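Long-range contact in adenylosuccinate lyase (Francisella tularensis subsp. tularensis SCHU S4, PDB 4EEI), which probably catalyses two fumarate-releasing steps of purine biosynthesis, splitting adenylosuccinate into AMP and fumarate and SAICAR into AICAR and fumarate: residues S109-S123 / F317-I331. Residues are numbered along the deposited sequence; the frame is centred on the assembly and turned at random.
Sequences SMSYVIKDLEALCDS and FGIMVYALRRMKNTI
Leu324 pushes its side chain between Val113, Asp116, Leu117 and Leu120, a knob in a hole on the facing helix; in return Val113 fits among Phe317, Met320, Val321 and Leu324, and Leu120 among Leu324, Met327, Lys328 and Ile331. Segments 109-123 and 317-331 run nearly parallel, 20° apart with axes 8.8 Å from each other, so their faces stay in touch along about four turns. Leucine suits the central place because its two methyls diverge: CD1 lies 4.0 Å from Val113 CG1, while CD2 meets Leu120 CD2 at 3.9 Å. Val113 forks likewise, CG1 on Met320 CG and CG2 at the edge of the Phe317 ring. Short Ser109 lets that ring come up against its CB, 3.6 Å from the centroid, a CH-pi contact over one face, and its OG hydrogen-bonds to Gln105 O one turn earlier. Helices 151-173 and 217-244 pack on this apolar side, part of the long helical bundle of the fumarase/aspartase superfamily.

The other flank carries partly exposed Tyr112, Arg325 and Lys328, with Asp116 buried at its inner side. Arginine is long enough for its methylenes to pack along Asp116 while NE makes a salt bridge to OD2 at 2.8 Å (N-H...O 158°), from above the carboxylate plane, which stands 82° from the guanidinium. NH2 adds a weak bond and also pairs with Glu9. One water donates to Asp116 O and, weakly, to Leu324 O; another joins Ala119 O, Ser123 OG and, weakly, Lys328 NZ. Lys328 bends so that CE passes Ala119 CB at 4.0 Å and NZ bonds weakly to Ser123 OG; Asp332 is the stronger partner of both, by a salt bridge to the lysine and a hydrogen bond to the serine. Methyls thus hold the buried side by close fit, while Arg325, shared by two acids, probably keeps the charge of Asp116 balanced.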
# COMPACT_ATOMS: atom_id res chain seq x y z
N SER B 109 -23.78 9.38 0.71
CA SER B 109 -22.64 9.44 1.61
C SER B 109 -21.76 10.64 1.26
O SER B 109 -21.28 11.35 2.13
CB SER B 109 -21.84 8.14 1.50
OG SER B 109 -22.59 7.05 2.00
N MET B 110 -21.53 10.84 -0.04
CA MET B 110 -20.75 11.98 -0.51
C MET B 110 -21.32 13.32 -0.06
O MET B 110 -20.56 14.26 0.21
CB MET B 110 -20.63 11.98 -2.03
CG MET B 110 -19.64 10.98 -2.56
SD MET B 110 -19.38 11.24 -4.33
CE MET B 110 -18.54 12.83 -4.33
N SER B 111 -22.64 13.41 -0.01
CA SER B 111 -23.29 14.65 0.40
C SER B 111 -22.84 15.05 1.79
O SER B 111 -22.62 16.23 2.06
CB SER B 111 -24.81 14.49 0.35
OG SER B 111 -25.23 14.28 -0.98
N TYR B 112 -22.69 14.07 2.67
CA TYR B 112 -22.26 14.34 4.04
C TYR B 112 -20.76 14.68 4.10
O TYR B 112 -20.35 15.57 4.85
CB TYR B 112 -22.56 13.14 4.96
CG TYR B 112 -24.00 13.02 5.39
CD1 TYR B 112 -24.54 13.87 6.36
CD2 TYR B 112 -24.83 12.05 4.85
CE1 TYR B 112 -25.87 13.76 6.76
CE2 TYR B 112 -26.16 11.93 5.24
CZ TYR B 112 -26.67 12.79 6.19
OH TYR B 112 -27.99 12.66 6.58
N VAL B 113 -19.96 13.95 3.33
CA VAL B 113 -18.52 14.21 3.30
C VAL B 113 -18.25 15.62 2.80
O VAL B 113 -17.45 16.35 3.38
CB VAL B 113 -17.81 13.22 2.38
CG1 VAL B 113 -16.31 13.54 2.29
CG2 VAL B 113 -18.03 11.80 2.89
N ILE B 114 -18.95 16.01 1.74
CA ILE B 114 -18.75 17.33 1.14
C ILE B 114 -19.17 18.44 2.11
O ILE B 114 -18.46 19.46 2.26
CB ILE B 114 -19.50 17.44 -0.21
CG1 ILE B 114 -18.76 16.63 -1.27
CG2 ILE B 114 -19.60 18.91 -0.67
CD1 ILE B 114 -19.50 16.51 -2.59
N LYS B 115 -20.30 18.26 2.78
CA LYS B 115 -20.77 19.25 3.74
C LYS B 115 -19.75 19.39 4.86
O LYS B 115 -19.41 20.50 5.27
CB LYS B 115 -22.12 18.84 4.34
CG LYS B 115 -22.63 19.80 5.41
CD LYS B 115 -23.81 19.22 6.18
CE LYS B 115 -24.35 20.22 7.22
NZ LYS B 115 -23.33 20.68 8.21
N ASP B 116 -19.25 18.26 5.34
CA ASP B 116 -18.30 18.28 6.45
C ASP B 116 -16.91 18.76 6.03
O ASP B 116 -16.22 19.41 6.81
CB ASP B 116 -18.22 16.91 7.13
CG ASP B 116 -19.48 16.59 7.92
OD1 ASP B 116 -20.09 17.52 8.48
OD2 ASP B 116 -19.88 15.41 7.96
N LEU B 117 -16.49 18.44 4.80
CA LEU B 117 -15.21 18.95 4.31
C LEU B 117 -15.24 20.47 4.14
O LEU B 117 -14.30 21.17 4.51
CB LEU B 117 -14.82 18.26 2.99
CG LEU B 117 -13.56 18.74 2.25
CD1 LEU B 117 -12.33 18.61 3.13
CD2 LEU B 117 -13.37 17.96 0.96
N GLU B 118 -16.34 21.00 3.60
CA GLU B 118 -16.45 22.44 3.45
C GLU B 118 -16.50 23.13 4.82
O GLU B 118 -15.95 24.22 5.00
CB GLU B 118 -17.69 22.81 2.62
CG GLU B 118 -17.78 24.29 2.28
CD GLU B 118 -18.63 24.56 1.04
OE1 GLU B 118 -19.66 23.86 0.87
OE2 GLU B 118 -18.27 25.45 0.24
N ALA B 119 -17.15 22.50 5.79
CA ALA B 119 -17.21 23.07 7.13
C ALA B 119 -15.82 23.11 7.77
O ALA B 119 -15.50 24.04 8.52
CB ALA B 119 -18.20 22.31 8.00
N LEU B 120 -15.01 22.09 7.51
CA LEU B 120 -13.64 22.07 8.03
C LEU B 120 -12.82 23.19 7.37
O LEU B 120 -12.02 23.85 8.04
CB LEU B 120 -12.97 20.71 7.79
CG LEU B 120 -11.47 20.70 8.12
CD1 LEU B 120 -11.24 21.08 9.59
CD2 LEU B 120 -10.84 19.35 7.81
N CYS B 121 -13.02 23.38 6.07
CA CYS B 121 -12.39 24.51 5.36
C CYS B 121 -12.77 25.82 6.02
O CYS B 121 -11.90 26.64 6.32
CB CYS B 121 -12.80 24.53 3.88
SG CYS B 121 -12.05 23.17 2.93
N ASP B 122 -14.07 26.01 6.27
CA ASP B 122 -14.54 27.22 6.94
C ASP B 122 -13.85 27.46 8.28
O ASP B 122 -13.43 28.57 8.58
CB ASP B 122 -16.05 27.18 7.15
CG ASP B 122 -16.83 27.13 5.84
OD1 ASP B 122 -16.26 27.50 4.79
OD2 ASP B 122 -18.01 26.74 5.88
N SER B 123 -13.75 26.41 9.09
CA SER B 123 -13.15 26.54 10.42
C SER B 123 -11.64 26.85 10.35
O SER B 123 -11.12 27.61 11.18
CB SER B 123 -13.39 25.27 11.24
OG SER B 123 -14.71 25.25 11.75
N PHE B 317 -16.45 5.80 4.34
CA PHE B 317 -17.33 6.94 4.56
C PHE B 317 -17.54 7.24 6.04
O PHE B 317 -17.56 8.41 6.45
CB PHE B 317 -18.66 6.73 3.83
CG PHE B 317 -18.55 6.84 2.34
CD1 PHE B 317 -18.37 8.08 1.75
CD2 PHE B 317 -18.61 5.72 1.53
CE1 PHE B 317 -18.25 8.20 0.36
CE2 PHE B 317 -18.49 5.83 0.15
CZ PHE B 317 -18.31 7.07 -0.43
N GLY B 318 -17.67 6.20 6.85
CA GLY B 318 -17.87 6.41 8.28
C GLY B 318 -16.68 7.10 8.92
O GLY B 318 -16.83 8.04 9.70
N ILE B 319 -15.48 6.64 8.60
CA ILE B 319 -14.28 7.24 9.16
C ILE B 319 -14.08 8.66 8.61
O ILE B 319 -13.69 9.55 9.35
CB ILE B 319 -13.04 6.39 8.83
CG1 ILE B 319 -13.08 5.08 9.62
CG2 ILE B 319 -11.76 7.16 9.15
CD1 ILE B 319 -12.05 4.04 9.12
N MET B 320 -14.35 8.86 7.33
CA MET B 320 -14.13 10.17 6.72
C MET B 320 -15.02 11.22 7.38
O MET B 320 -14.56 12.30 7.75
CB MET B 320 -14.40 10.14 5.21
CG MET B 320 -14.25 11.50 4.53
SD MET B 320 -12.56 12.13 4.62
CE MET B 320 -11.75 11.09 3.41
N VAL B 321 -16.30 10.91 7.52
CA VAL B 321 -17.22 11.85 8.16
C VAL B 321 -16.84 12.08 9.63
O VAL B 321 -16.78 13.23 10.10
CB VAL B 321 -18.68 11.39 8.03
CG1 VAL B 321 -19.59 12.27 8.88
CG2 VAL B 321 -19.11 11.44 6.56
N TYR B 322 -16.56 11.00 10.35
CA TYR B 322 -16.10 11.12 11.74
C TYR B 322 -14.87 12.01 11.85
O TYR B 322 -14.81 12.89 12.72
CB TYR B 322 -15.78 9.73 12.34
CG TYR B 322 -15.24 9.80 13.76
CD1 TYR B 322 -16.09 9.77 14.84
CD2 TYR B 322 -13.87 9.89 14.00
CE1 TYR B 322 -15.61 9.83 16.14
CE2 TYR B 322 -13.37 9.97 15.30
CZ TYR B 322 -14.25 9.93 16.36
OH TYR B 322 -13.79 10.00 17.66
N ALA B 323 -13.91 11.80 10.97
CA ALA B 323 -12.63 12.51 11.09
C ALA B 323 -12.79 13.98 10.74
O ALA B 323 -12.19 14.83 11.39
CB ALA B 323 -11.55 11.84 10.22
N LEU B 324 -13.56 14.29 9.70
CA LEU B 324 -13.74 15.69 9.30
C LEU B 324 -14.47 16.49 10.37
O LEU B 324 -14.17 17.66 10.58
CB LEU B 324 -14.50 15.79 7.97
CG LEU B 324 -13.77 15.22 6.75
CD1 LEU B 324 -14.73 15.17 5.58
CD2 LEU B 324 -12.57 16.10 6.41
N ARG B 325 -15.45 15.87 11.02
CA ARG B 325 -16.19 16.55 12.08
C ARG B 325 -15.33 16.74 13.31
O ARG B 325 -15.36 17.80 13.95
CB ARG B 325 -17.46 15.78 12.46
CG ARG B 325 -18.46 15.66 11.32
CD ARG B 325 -19.78 15.07 11.77
NE ARG B 325 -20.71 14.97 10.64
CZ ARG B 325 -21.91 14.38 10.71
NH1 ARG B 325 -22.32 13.84 11.84
NH2 ARG B 325 -22.67 14.34 9.63
N ARG B 326 -14.57 15.72 13.66
CA ARG B 326 -13.75 15.82 14.88
C ARG B 326 -12.61 16.82 14.68
O ARG B 326 -12.30 17.61 15.58
CB ARG B 326 -13.20 14.45 15.30
CG ARG B 326 -12.28 14.53 16.52
CD ARG B 326 -12.00 13.17 17.14
NE ARG B 326 -11.28 13.33 18.41
CZ ARG B 326 -11.09 12.36 19.29
NH1 ARG B 326 -11.57 11.15 19.05
NH2 ARG B 326 -10.43 12.61 20.42
N MET B 327 -11.99 16.79 13.50
CA MET B 327 -10.94 17.77 13.20
C MET B 327 -11.48 19.19 13.21
O MET B 327 -10.83 20.10 13.71
CB MET B 327 -10.28 17.47 11.86
CG MET B 327 -9.19 18.50 11.51
SD MET B 327 -7.78 18.46 12.66
CE MET B 327 -6.76 17.24 11.82
N LYS B 328 -12.67 19.40 12.66
CA LYS B 328 -13.28 20.73 12.70
C LYS B 328 -13.50 21.21 14.13
O LYS B 328 -13.18 22.35 14.48
CB LYS B 328 -14.60 20.76 11.92
CG LYS B 328 -15.37 22.08 12.08
CD LYS B 328 -16.87 21.82 12.08
CE LYS B 328 -17.69 23.07 11.85
NZ LYS B 328 -17.56 24.12 12.91
N ASN B 329 -14.03 20.33 14.98
CA ASN B 329 -14.27 20.74 16.36
C ASN B 329 -12.95 21.00 17.09
O ASN B 329 -12.85 21.92 17.90
CB ASN B 329 -15.10 19.69 17.10
CG ASN B 329 -16.54 19.64 16.62
OD1 ASN B 329 -17.15 20.68 16.31
ND2 ASN B 329 -17.10 18.43 16.56
N THR B 330 -11.94 20.19 16.79
CA THR B 330 -10.61 20.37 17.37
C THR B 330 -9.98 21.70 16.95
O THR B 330 -9.38 22.40 17.76
CB THR B 330 -9.69 19.18 17.01
OG1 THR B 330 -10.17 17.99 17.65
CG2 THR B 330 -8.27 19.44 17.47
N ILE B 331 -10.12 22.05 15.67
CA ILE B 331 -9.65 23.36 15.21
C ILE B 331 -10.42 24.49 15.90
O ILE B 331 -9.81 25.43 16.43
CB ILE B 331 -9.77 23.50 13.68
CG1 ILE B 331 -8.85 22.50 12.97
CG2 ILE B 331 -9.45 24.93 13.25
CD1 ILE B 331 -7.37 22.71 13.25
O HOH W 1 -16.27 19.09 9.55
O HOH W 2 -17.16 25.64 10.32